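Inorganic pyrophosphatase (PDB 3TR4) probably catalyses the hydrolysis of inorganic pyrophosphate to two phosphate ions, with magnesium as cofactor, and works as a homohexamer. Local coordinates at residues Glu33-Lys36 with Leu41-Asp44; Asp69-Leu74 with Lys164-Ala169. All coordinates share one frame; numbering follows the deposited sequence.

Interaction 1 pairs the two strands of a beta hairpin at the surface of the subunit. Interaction 2 is buried and packs the C-terminal helix against the metal-binding segment 69-74. Their centres lie about 19 Å apart. Their nearest atoms come within about 5 Å but do not touch. Both lie near the active site. In interaction 2, Asp-72 binds the manganese ion together with Asp-104, and Asp-67 belongs to the same metal site. In interaction 1, the side chain of Glu-33 is about 7 Å from that ion. Asp-44 lies about 3 Å, side chain to side chain, from Lys-31 and from Arg-45, both predicted to bind substrate.

Interaction 1 (Glu33-Lys36 with Leu41-Asp44); sequences EYDK and LTVD
Thr-42 holds OG1 between its backbone N and carbonyl carbon (chi1 63°), which aims the hydroxyl at the backbone of Glu-33. Thr-42 OG1 donates to Glu-33 O at 2.7 Å, from above the carbonyl plane. Thr-42 N donates to Glu-33 O, also at 2.7 Å, from the opposite face of that plane. One carbonyl is thus gripped by two donors of one residue. Glu-33 N returns a bond to Thr-42 O at 2.8 Å. These bonds make Glu-33 and Thr-42 a hydrogen-bonded pair of the antiparallel beta hairpin 30-35/40-46. Tyr-34 and Leu-41 form the next, non-hydrogen-bonded pair, and their side chains lie on the other face. There Tyr-34 CB meets Leu-41 CD1 at 4.2 Å. Asp-35, which points toward the other strand, sets its CB against Thr-42 CG2. The extended Glu-33 chain brings its carboxylate over that of Asp-44. The two groups stack with their planes 10° apart, and Glu-33 OE1 is 3.9 Å from Asp-44 OD1. Asp-44 OD2 has a long, weak ion pair with Lys-31, which may ease the like-charge contact. A water donates to both Glu-33 OE1 and Thr-42 OG1. Leu-41 and Val-43 make backbone hydrogen bonds to a second subunit.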
ATOM      1  N   GLU B  33      11.763  17.303   4.298  1.00 30.10           N
ATOM      2  CA  GLU B  33      12.388  18.506   3.767  1.00 35.53           C
ATOM      3  C   GLU B  33      13.737  18.113   3.192  1.00 33.50           C
ATOM      4  O   GLU B  33      14.460  17.323   3.796  1.00 33.90           O
ATOM      5  CB  GLU B  33      12.591  19.546   4.868  1.00 44.98           C
ATOM      6  CG  GLU B  33      11.440  20.521   5.048  1.00 61.08           C
ATOM      7  CD  GLU B  33      11.758  21.614   6.054  1.00 72.28           C
ATOM      8  OE1 GLU B  33      12.551  21.354   6.985  1.00 72.82           O
ATOM      9  OE2 GLU B  33      11.223  22.735   5.911  1.00 78.27           O
ATOM     10  N   TYR B  34      14.086  18.652   2.031  1.00 29.02           N
ATOM     11  CA  TYR B  34      15.396  18.355   1.469  1.00 28.02           C
ATOM     12  C   TYR B  34      16.457  19.279   2.053  1.00 35.51           C
ATOM     13  O   TYR B  34      16.299  20.499   2.068  1.00 38.05           O
ATOM     14  CB  TYR B  34      15.392  18.436  -0.060  1.00 30.46           C
ATOM     15  CG  TYR B  34      16.718  18.020  -0.650  1.00 33.71           C
ATOM     16  CD1 TYR B  34      17.038  16.677  -0.807  1.00 33.52           C
ATOM     17  CD2 TYR B  34      17.665  18.967  -1.016  1.00 40.84           C
ATOM     18  CE1 TYR B  34      18.259  16.289  -1.328  1.00 40.38           C
ATOM     19  CE2 TYR B  34      18.887  18.590  -1.537  1.00 44.78           C
ATOM     20  CZ  TYR B  34      19.178  17.249  -1.691  1.00 47.46           C
ATOM     21  OH  TYR B  34      20.395  16.871  -2.213  1.00 53.37           O
ATOM     22  N   ASP B  35      17.538  18.684   2.543  1.00 32.39           N
ATOM     23  CA  ASP B  35      18.628  19.444   3.135  1.00 42.54           C
ATOM     24  C   ASP B  35      19.779  19.546   2.144  1.00 41.98           C
ATOM     25  O   ASP B  35      20.525  18.589   1.945  1.00 44.21           O
ATOM     26  CB  ASP B  35      19.092  18.785   4.438  1.00 45.02           C
ATOM     27  CG  ASP B  35      19.951  19.703   5.284  1.00 54.58           C
ATOM     28  OD1 ASP B  35      20.709  20.509   4.706  1.00 57.53           O
ATOM     29  OD2 ASP B  35      19.865  19.618   6.530  1.00 53.73           O
ATOM     30  N   LYS B  36      19.910  20.711   1.518  1.00 44.96           N
ATOM     31  CA  LYS B  36      20.951  20.942   0.521  1.00 52.61           C
ATOM     32  C   LYS B  36      22.351  20.834   1.124  1.00 49.33           C
ATOM     33  O   LYS B  36      23.282  20.354   0.473  1.00 48.46           O
ATOM     34  CB  LYS B  36      20.769  22.316  -0.128  1.00 61.96           C
ATOM     35  CG  LYS B  36      21.880  22.701  -1.091  1.00 70.10           C
ATOM     36  CD  LYS B  36      21.772  24.159  -1.511  1.00 77.06           C
ATOM     37  CE  LYS B  36      22.942  24.561  -2.400  1.00 82.69           C
ATOM     38  NZ  LYS B  36      22.920  26.011  -2.747  1.00 85.39           N
ATOM     39  N   LEU B  41      17.429  13.999   2.123  1.00 25.88           N
ATOM     40  CA  LEU B  41      16.043  14.249   2.464  1.00 26.72           C
ATOM     41  C   LEU B  41      15.975  14.044   3.972  1.00 30.94           C
ATOM     42  O   LEU B  41      16.575  13.109   4.501  1.00 30.19           O
ATOM     43  CB  LEU B  41      15.133  13.261   1.738  1.00 31.11           C
ATOM     44  CG  LEU B  41      13.636  13.561   1.648  1.00 32.81           C
ATOM     45  CD1 LEU B  41      13.382  14.838   0.862  1.00 25.45           C
ATOM     46  CD2 LEU B  41      12.919  12.388   1.003  1.00 28.52           C
ATOM     47  N   THR B  42      15.275  14.930   4.669  1.00 27.93           N
ATOM     48  CA  THR B  42      15.210  14.874   6.124  1.00 28.93           C
ATOM     49  C   THR B  42      13.766  14.863   6.592  1.00 29.60           C
ATOM     50  O   THR B  42      12.866  15.281   5.864  1.00 28.07           O
ATOM     51  CB  THR B  42      15.902  16.087   6.770  1.00 37.54           C
ATOM     52  OG1 THR B  42      15.217  17.286   6.387  1.00 39.74           O
ATOM     53  CG2 THR B  42      17.362  16.176   6.336  1.00 36.99           C
ATOM     54  N   VAL B  43      13.544  14.379   7.808  1.00 25.36           N
ATOM     55  CA  VAL B  43      12.220  14.456   8.404  1.00 26.72           C
ATOM     56  C   VAL B  43      12.012  15.856   8.961  1.00 30.10           C
ATOM     57  O   VAL B  43      12.821  16.345   9.754  1.00 29.15           O
ATOM     58  CB  VAL B  43      12.032  13.417   9.526  1.00 33.14           C
ATOM     59  CG1 VAL B  43      10.799  13.746  10.357  1.00 33.24           C
ATOM     60  CG2 VAL B  43      11.931  12.018   8.937  1.00 29.95           C
ATOM     61  N   ASP B  44      10.946  16.514   8.517  1.00 31.90           N
ATOM     62  CA  ASP B  44      10.558  17.805   9.071  1.00 34.91           C
ATOM     63  C   ASP B  44       9.694  17.573  10.304  1.00 34.10           C
ATOM     64  O   ASP B  44      10.098  17.886  11.424  1.00 31.59           O
ATOM     65  CB  ASP B  44       9.808  18.646   8.034  1.00 47.32           C
ATOM     66  CG  ASP B  44       9.359  19.991   8.584  1.00 54.55           C
ATOM     67  OD1 ASP B  44       9.871  20.406   9.644  1.00 54.16           O
ATOM     68  OD2 ASP B  44       8.498  20.637   7.948  1.00 55.19           O
TER
HETATM   69  O   HOH W   1      14.518  19.778   8.351  1.00 56.35           O

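Interaction 2 (Asp69-Leu74 with Lys164-Ala169); sequences DPLDVL and KKEFEA. With MN (manganese (II) ion), chain I.
Leu-71 meets helix 160-175 with both methyls of its fork. Its CG lies beside the carbonyl carbon (chi1 178°), which turns the two methyls to the helix. Leu-71 CD2 is 3.8 Å from Phe-167 CA. Leu-71 CD2 lies 4.2 Å from Phe-167 CD1, at the edge of the ring near its plane. The two side chains run at about a right angle. CD1 of Leu-71 takes the neighbouring residue and sits 4.0 Å from Glu-166 CG. Glu-166 bends at chi2 (67°), and its CG does the touching. Its OE2 has a long, weak ion pair with Arg-173. The contact is purely apolar. Phe-167 also packs its ring against that of Phe-17, and Leu-71 rests on Val-107 of strand 106-111. The helix is thereby joined to the central sheet. Next in the chain, Asp-72 OD2 binds the manganese ion at 2.4 Å, and the same oxygen is hydrogen-bonded to Lys-106. Two waters also bind the ion, and the oxygen of one of them lies 3.3 Å from Asp-69 OD2. Asp-72, with Asp-67 and Asp-104, makes up the aspartate-rich metal site characteristic of the soluble family I inorganic pyrophosphatases.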
ATOM      1  N   ASP B  69      13.071  30.222   3.193  1.00 48.36           N
ATOM      2  CA  ASP B  69      13.147  28.935   2.512  1.00 45.53           C
ATOM      3  C   ASP B  69      12.935  29.136   1.014  1.00 35.27           C
ATOM      4  O   ASP B  69      12.419  30.170   0.594  1.00 37.55           O
ATOM      5  CB  ASP B  69      12.090  27.971   3.057  1.00 55.78           C
ATOM      6  CG  ASP B  69      12.298  27.637   4.521  1.00 65.68           C
ATOM      7  OD1 ASP B  69      13.446  27.743   5.001  1.00 67.32           O
ATOM      8  OD2 ASP B  69      11.311  27.260   5.189  1.00 69.69           O
ATOM      9  N   PRO B  70      13.339  28.149   0.200  1.00 36.58           N
ATOM     10  CA  PRO B  70      13.078  28.215  -1.244  1.00 34.10           C
ATOM     11  C   PRO B  70      11.586  28.320  -1.541  1.00 29.14           C
ATOM     12  O   PRO B  70      10.760  27.984  -0.691  1.00 31.50           O
ATOM     13  CB  PRO B  70      13.614  26.878  -1.758  1.00 26.62           C
ATOM     14  CG  PRO B  70      14.623  26.455  -0.750  1.00 33.01           C
ATOM     15  CD  PRO B  70      14.116  26.953   0.570  1.00 39.53           C
ATOM     16  N   LEU B  71      11.253  28.774  -2.746  1.00 29.09           N
ATOM     17  CA  LEU B  71       9.863  28.935  -3.163  1.00 25.81           C
ATOM     18  C   LEU B  71       9.098  27.607  -3.164  1.00 26.42           C
ATOM     19  O   LEU B  71       9.550  26.631  -3.759  1.00 27.29           O
ATOM     20  CB  LEU B  71       9.819  29.561  -4.560  1.00 24.68           C
ATOM     21  CG  LEU B  71       8.451  29.762  -5.205  1.00 28.88           C
ATOM     22  CD1 LEU B  71       7.581  30.651  -4.345  1.00 34.54           C
ATOM     23  CD2 LEU B  71       8.610  30.351  -6.600  1.00 29.38           C
ATOM     24  N   ASP B  72       7.941  27.582  -2.498  1.00 26.70           N
ATOM     25  CA  ASP B  72       7.092  26.390  -2.431  1.00 24.10           C
ATOM     26  C   ASP B  72       6.328  26.161  -3.723  1.00 29.42           C
ATOM     27  O   ASP B  72       5.893  27.111  -4.375  1.00 28.73           O
ATOM     28  CB  ASP B  72       6.048  26.518  -1.325  1.00 30.44           C
ATOM     29  CG  ASP B  72       6.655  26.635   0.049  1.00 36.49           C
ATOM     30  OD1 ASP B  72       7.813  26.207   0.237  1.00 41.74           O
ATOM     31  OD2 ASP B  72       5.948  27.144   0.942  1.00 35.35           O
ATOM     32  N   VAL B  73       6.123  24.895  -4.063  1.00 24.46           N
ATOM     33  CA  VAL B  73       5.357  24.550  -5.250  1.00 24.36           C
ATOM     34  C   VAL B  73       4.414  23.385  -4.981  1.00 24.31           C
ATOM     35  O   VAL B  73       4.791  22.402  -4.341  1.00 27.67           O
ATOM     36  CB  VAL B  73       6.281  24.188  -6.421  1.00 26.33           C
ATOM     37  CG1 VAL B  73       5.466  23.844  -7.658  1.00 26.19           C
ATOM     38  CG2 VAL B  73       7.239  25.333  -6.705  1.00 29.69           C
ATOM     39  N   LEU B  74       3.180  23.514  -5.459  1.00 18.64           N
ATOM     40  CA  LEU B  74       2.239  22.405  -5.478  1.00 15.77           C
ATOM     41  C   LEU B  74       2.229  21.834  -6.889  1.00 24.97           C
ATOM     42  O   LEU B  74       2.017  22.566  -7.859  1.00 26.60           O
ATOM     43  CB  LEU B  74       0.842  22.896  -5.117  1.00 16.54           C
ATOM     44  CG  LEU B  74       0.732  23.611  -3.771  1.00 27.16           C
ATOM     45  CD1 LEU B  74      -0.599  24.343  -3.646  1.00 28.12           C
ATOM     46  CD2 LEU B  74       0.917  22.616  -2.641  1.00 27.05           C
ATOM     47  N   LYS B 164       4.560  33.974 -12.066  1.00 31.17           N
ATOM     48  CA  LYS B 164       5.804  34.368 -12.714  1.00 36.14           C
ATOM     49  C   LYS B 164       6.530  35.454 -11.924  1.00 38.17           C
ATOM     50  O   LYS B 164       7.732  35.352 -11.676  1.00 38.96           O
ATOM     51  CB  LYS B 164       5.517  34.854 -14.135  1.00 34.87           C
ATOM     52  CG  LYS B 164       6.746  35.240 -14.939  1.00 37.04           C
ATOM     53  CD  LYS B 164       6.373  35.452 -16.396  1.00 45.98           C
ATOM     54  CE  LYS B 164       7.597  35.695 -17.256  1.00 55.30           C
ATOM     55  NZ  LYS B 164       7.272  35.595 -18.703  1.00 59.33           N
ATOM     56  N   LYS B 165       5.794  36.490 -11.533  1.00 38.62           N
ATOM     57  CA  LYS B 165       6.362  37.575 -10.741  1.00 46.17           C
ATOM     58  C   LYS B 165       7.062  37.039  -9.499  1.00 43.03           C
ATOM     59  O   LYS B 165       8.233  37.329  -9.264  1.00 39.23           O
ATOM     60  CB  LYS B 165       5.279  38.572 -10.332  1.00 57.46           C
ATOM     61  CG  LYS B 165       4.794  39.464 -11.459  1.00 75.08           C
ATOM     62  CD  LYS B 165       3.762  40.457 -10.952  1.00 87.55           C
ATOM     63  CE  LYS B 165       4.299  41.250  -9.770  1.00 95.87           C
ATOM     64  NZ  LYS B 165       3.287  42.199  -9.231  1.00101.50           N
ATOM     65  N   GLU B 166       6.334  36.252  -8.710  1.00 38.88           N
ATOM     66  CA  GLU B 166       6.864  35.692  -7.476  1.00 36.84           C
ATOM     67  C   GLU B 166       8.065  34.794  -7.750  1.00 33.60           C
ATOM     68  O   GLU B 166       9.050  34.813  -7.009  1.00 34.72           O
ATOM     69  CB  GLU B 166       5.777  34.909  -6.738  1.00 37.50           C
ATOM     70  CG  GLU B 166       6.244  34.291  -5.430  1.00 45.25           C
ATOM     71  CD  GLU B 166       6.580  35.337  -4.381  1.00 57.35           C
ATOM     72  OE1 GLU B 166       5.971  36.428  -4.417  1.00 61.34           O
ATOM     73  OE2 GLU B 166       7.455  35.069  -3.528  1.00 56.39           O
ATOM     74  N   PHE B 167       7.970  34.010  -8.818  1.00 38.33           N
ATOM     75  CA  PHE B 167       9.042  33.110  -9.227  1.00 33.65           C
ATOM     76  C   PHE B 167      10.321  33.893  -9.516  1.00 40.35           C
ATOM     77  O   PHE B 167      11.389  33.582  -8.989  1.00 41.73           O
ATOM     78  CB  PHE B 167       8.600  32.307 -10.457  1.00 35.79           C
ATOM     79  CG  PHE B 167       9.685  31.458 -11.066  1.00 37.19           C
ATOM     80  CD1 PHE B 167      10.018  30.231 -10.518  1.00 33.88           C
ATOM     81  CD2 PHE B 167      10.350  31.878 -12.207  1.00 41.67           C
ATOM     82  CE1 PHE B 167      11.012  29.445 -11.085  1.00 38.11           C
ATOM     83  CE2 PHE B 167      11.341  31.099 -12.780  1.00 44.39           C
ATOM     84  CZ  PHE B 167      11.673  29.881 -12.218  1.00 43.34           C
ATOM     85  N   GLU B 168      10.204  34.928 -10.340  1.00 45.57           N
ATOM     86  CA  GLU B 168      11.365  35.723 -10.725  1.00 44.91           C
ATOM     87  C   GLU B 168      11.963  36.500  -9.553  1.00 44.90           C
ATOM     88  O   GLU B 168      13.185  36.631  -9.449  1.00 40.47           O
ATOM     89  CB  GLU B 168      11.016  36.656 -11.883  1.00 50.10           C
ATOM     90  CG  GLU B 168      10.792  35.921 -13.195  1.00 56.95           C
ATOM     91  CD  GLU B 168      10.296  36.827 -14.301  1.00 69.33           C
ATOM     92  OE1 GLU B 168       9.704  37.883 -13.989  1.00 73.21           O
ATOM     93  OE2 GLU B 168      10.500  36.483 -15.485  1.00 74.09           O
ATOM     94  N   ALA B 169      11.108  37.004  -8.670  1.00 42.81           N
ATOM     95  CA  ALA B 169      11.580  37.734  -7.495  1.00 46.91           C
ATOM     96  C   ALA B 169      12.324  36.823  -6.519  1.00 43.67           C
ATOM     97  O   ALA B 169      13.335  37.215  -5.938  1.00 41.38           O
ATOM     98  CB  ALA B 169      10.419  38.432  -6.795  1.00 46.47           C
TER
HETATM   99 MN    MN I 176       7.429  27.656   2.786  0.93 55.37          MN
HETATM  100  O   HOH W   2       9.248  25.972   3.031  0.90 37.25           O
HETATM  101  O   HOH W   3       8.648  28.812   1.722  1.00 45.08           O